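Local atomic coordinates of sphingomyelinase C (Streptomyces griseocarneus, PDB entry 7CNE), a protein that belongs to the endonuclease/exonuclease/phosphatase family of enzymes, which share the DNase I-like fold. Residues A[108-114]-A[133-139]. Residues are numbered along the deposited sequence; the frame is centred on the assembly and turned at random.
Sequences WPIVRKE and AYVVLNV
With Trp-108 CG anti to its carbonyl carbon (chi1 -55°) and Val-139 CG1 anti to the backbone N (chi1 -159°), the methyl comes down over one face of the indole: Val-139 CG1 sits 3.6 Å from the centroid of the Trp-108 six-membered ring, a CH-pi contact. The indole N-H, Trp-108 NE1, is hydrogen-bonded to Asp-47. Next along, Ile-110 CG1 packs on Leu-137 CD2 at 3.6 Å, while Val-111 CG2 leans against Asn-138 CB (3.7 Å). At Val-111 and Arg-112 the strand makes a classic beta bulge in one of the two stacked sheets of the DNase I-like sandwich: both residues face Val-136, whose O accepts a hydrogen bond from Val-111 N at 2.7 Å and a weak one from Arg-112 N at 3.5 Å. Beyond the bulge, strands 112-114 and 133-139 run antiparallel, and Glu-114 and Tyr-134 form a hydrogen-bonded pair. Within strand 112-114 a salt bridge forms: Glu-114 OE2 lies in the guanidinium plane at its edge, 2.7 Å from Arg-112 NE, which meets it on the anti side, 21° out of the carboxylate plane; the same oxygen also pairs with Lys-181. Glu-114 CG lies at the edge of the Tyr-134 ring, whose OH is hydrogen-bonded to His-145 on strand 142-150.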
# COMPACT_ATOMS: atom_id res chain seq x y z
N TRP A 108 -4.36 -17.07 -1.86
CA TRP A 108 -5.72 -17.57 -1.92
C TRP A 108 -6.43 -17.08 -3.18
O TRP A 108 -6.22 -15.95 -3.61
CB TRP A 108 -6.49 -17.13 -0.67
CG TRP A 108 -5.76 -17.58 0.56
CD1 TRP A 108 -4.87 -16.86 1.31
CD2 TRP A 108 -5.84 -18.87 1.17
NE1 TRP A 108 -4.38 -17.63 2.34
CE2 TRP A 108 -4.97 -18.87 2.28
CE3 TRP A 108 -6.56 -20.04 0.88
CZ2 TRP A 108 -4.80 -19.98 3.10
CZ3 TRP A 108 -6.39 -21.14 1.70
CH2 TRP A 108 -5.53 -21.11 2.80
N PRO A 109 -7.27 -17.94 -3.77
CA PRO A 109 -7.93 -17.60 -5.03
C PRO A 109 -8.72 -16.30 -4.95
O PRO A 109 -9.41 -16.03 -3.96
CB PRO A 109 -8.87 -18.79 -5.27
CG PRO A 109 -8.18 -19.94 -4.56
CD PRO A 109 -7.59 -19.31 -3.32
N ILE A 110 -8.63 -15.52 -6.01
CA ILE A 110 -9.37 -14.27 -6.12
C ILE A 110 -10.72 -14.57 -6.78
O ILE A 110 -10.77 -15.09 -7.89
CB ILE A 110 -8.59 -13.21 -6.92
CG1 ILE A 110 -7.40 -12.70 -6.10
CG2 ILE A 110 -9.52 -12.07 -7.30
CD1 ILE A 110 -6.44 -11.79 -6.89
N VAL A 111 -11.80 -14.24 -6.07
CA VAL A 111 -13.15 -14.44 -6.59
C VAL A 111 -13.57 -13.24 -7.43
O VAL A 111 -14.28 -13.39 -8.43
CB VAL A 111 -14.12 -14.69 -5.41
CG1 VAL A 111 -15.57 -14.74 -5.89
CG2 VAL A 111 -13.75 -15.98 -4.67
N ARG A 112 -13.15 -12.05 -7.03
CA ARG A 112 -13.48 -10.83 -7.76
C ARG A 112 -12.38 -9.81 -7.52
O ARG A 112 -11.82 -9.76 -6.42
CB ARG A 112 -14.83 -10.25 -7.32
CG ARG A 112 -15.20 -8.96 -8.06
CD ARG A 112 -16.69 -8.72 -8.07
NE ARG A 112 -17.05 -7.55 -8.87
CZ ARG A 112 -17.53 -7.62 -10.11
NH1 ARG A 112 -17.70 -8.79 -10.70
NH2 ARG A 112 -17.84 -6.50 -10.76
N LYS A 113 -12.07 -9.01 -8.54
CA LYS A 113 -11.12 -7.91 -8.39
C LYS A 113 -11.60 -6.70 -9.18
O LYS A 113 -11.98 -6.83 -10.35
CB LYS A 113 -9.70 -8.33 -8.83
CG LYS A 113 -9.62 -9.03 -10.19
CD LYS A 113 -8.17 -9.43 -10.49
CE LYS A 113 -8.07 -10.20 -11.80
NZ LYS A 113 -8.61 -11.58 -11.63
N GLU A 114 -11.63 -5.55 -8.52
CA GLU A 114 -11.98 -4.30 -9.19
C GLU A 114 -11.01 -3.21 -8.76
O GLU A 114 -10.32 -3.33 -7.74
CB GLU A 114 -13.40 -3.80 -8.85
CG GLU A 114 -14.44 -4.85 -8.65
CD GLU A 114 -15.79 -4.26 -8.30
OE1 GLU A 114 -15.92 -3.01 -8.30
OE2 GLU A 114 -16.72 -5.04 -8.04
N ALA A 133 -7.65 -0.93 -5.04
CA ALA A 133 -8.07 -2.22 -5.56
C ALA A 133 -8.96 -2.89 -4.53
O ALA A 133 -8.69 -2.82 -3.33
CB ALA A 133 -6.86 -3.12 -5.86
N TYR A 134 -10.02 -3.54 -5.01
CA TYR A 134 -10.93 -4.31 -4.16
C TYR A 134 -10.86 -5.76 -4.59
O TYR A 134 -11.15 -6.07 -5.75
CB TYR A 134 -12.36 -3.79 -4.28
CG TYR A 134 -13.40 -4.65 -3.61
CD1 TYR A 134 -13.47 -4.73 -2.22
CD2 TYR A 134 -14.36 -5.35 -4.35
CE1 TYR A 134 -14.44 -5.48 -1.59
CE2 TYR A 134 -15.32 -6.13 -3.73
CZ TYR A 134 -15.36 -6.19 -2.35
OH TYR A 134 -16.32 -6.93 -1.70
N VAL A 135 -10.50 -6.65 -3.67
CA VAL A 135 -10.44 -8.07 -3.99
C VAL A 135 -11.28 -8.85 -2.99
O VAL A 135 -11.32 -8.53 -1.80
CB VAL A 135 -8.99 -8.63 -4.03
CG1 VAL A 135 -8.18 -7.85 -5.02
CG2 VAL A 135 -8.35 -8.61 -2.65
N VAL A 136 -11.98 -9.86 -3.50
CA VAL A 136 -12.68 -10.85 -2.69
C VAL A 136 -11.90 -12.14 -2.82
O VAL A 136 -11.73 -12.65 -3.93
CB VAL A 136 -14.13 -11.05 -3.15
CG1 VAL A 136 -14.80 -12.12 -2.27
CG2 VAL A 136 -14.91 -9.74 -3.08
N LEU A 137 -11.40 -12.64 -1.70
CA LEU A 137 -10.64 -13.89 -1.68
C LEU A 137 -11.50 -15.02 -1.12
O LEU A 137 -12.33 -14.82 -0.24
CB LEU A 137 -9.39 -13.75 -0.82
CG LEU A 137 -8.56 -12.48 -1.10
CD1 LEU A 137 -7.46 -12.36 -0.07
CD2 LEU A 137 -7.99 -12.49 -2.53
N ASN A 138 -11.26 -16.23 -1.64
CA ASN A 138 -11.85 -17.45 -1.11
C ASN A 138 -10.82 -18.15 -0.23
O ASN A 138 -9.79 -18.62 -0.72
CB ASN A 138 -12.32 -18.37 -2.24
CG ASN A 138 -13.28 -19.41 -1.75
OD1 ASN A 138 -12.87 -20.47 -1.25
ND2 ASN A 138 -14.56 -19.10 -1.82
N VAL A 139 -11.11 -18.21 1.08
CA VAL A 139 -10.18 -18.68 2.11
C VAL A 139 -10.97 -19.51 3.10
O VAL A 139 -11.92 -19.00 3.70
CB VAL A 139 -9.51 -17.53 2.88
CG1 VAL A 139 -8.21 -18.01 3.54
CG2 VAL A 139 -9.31 -16.29 2.04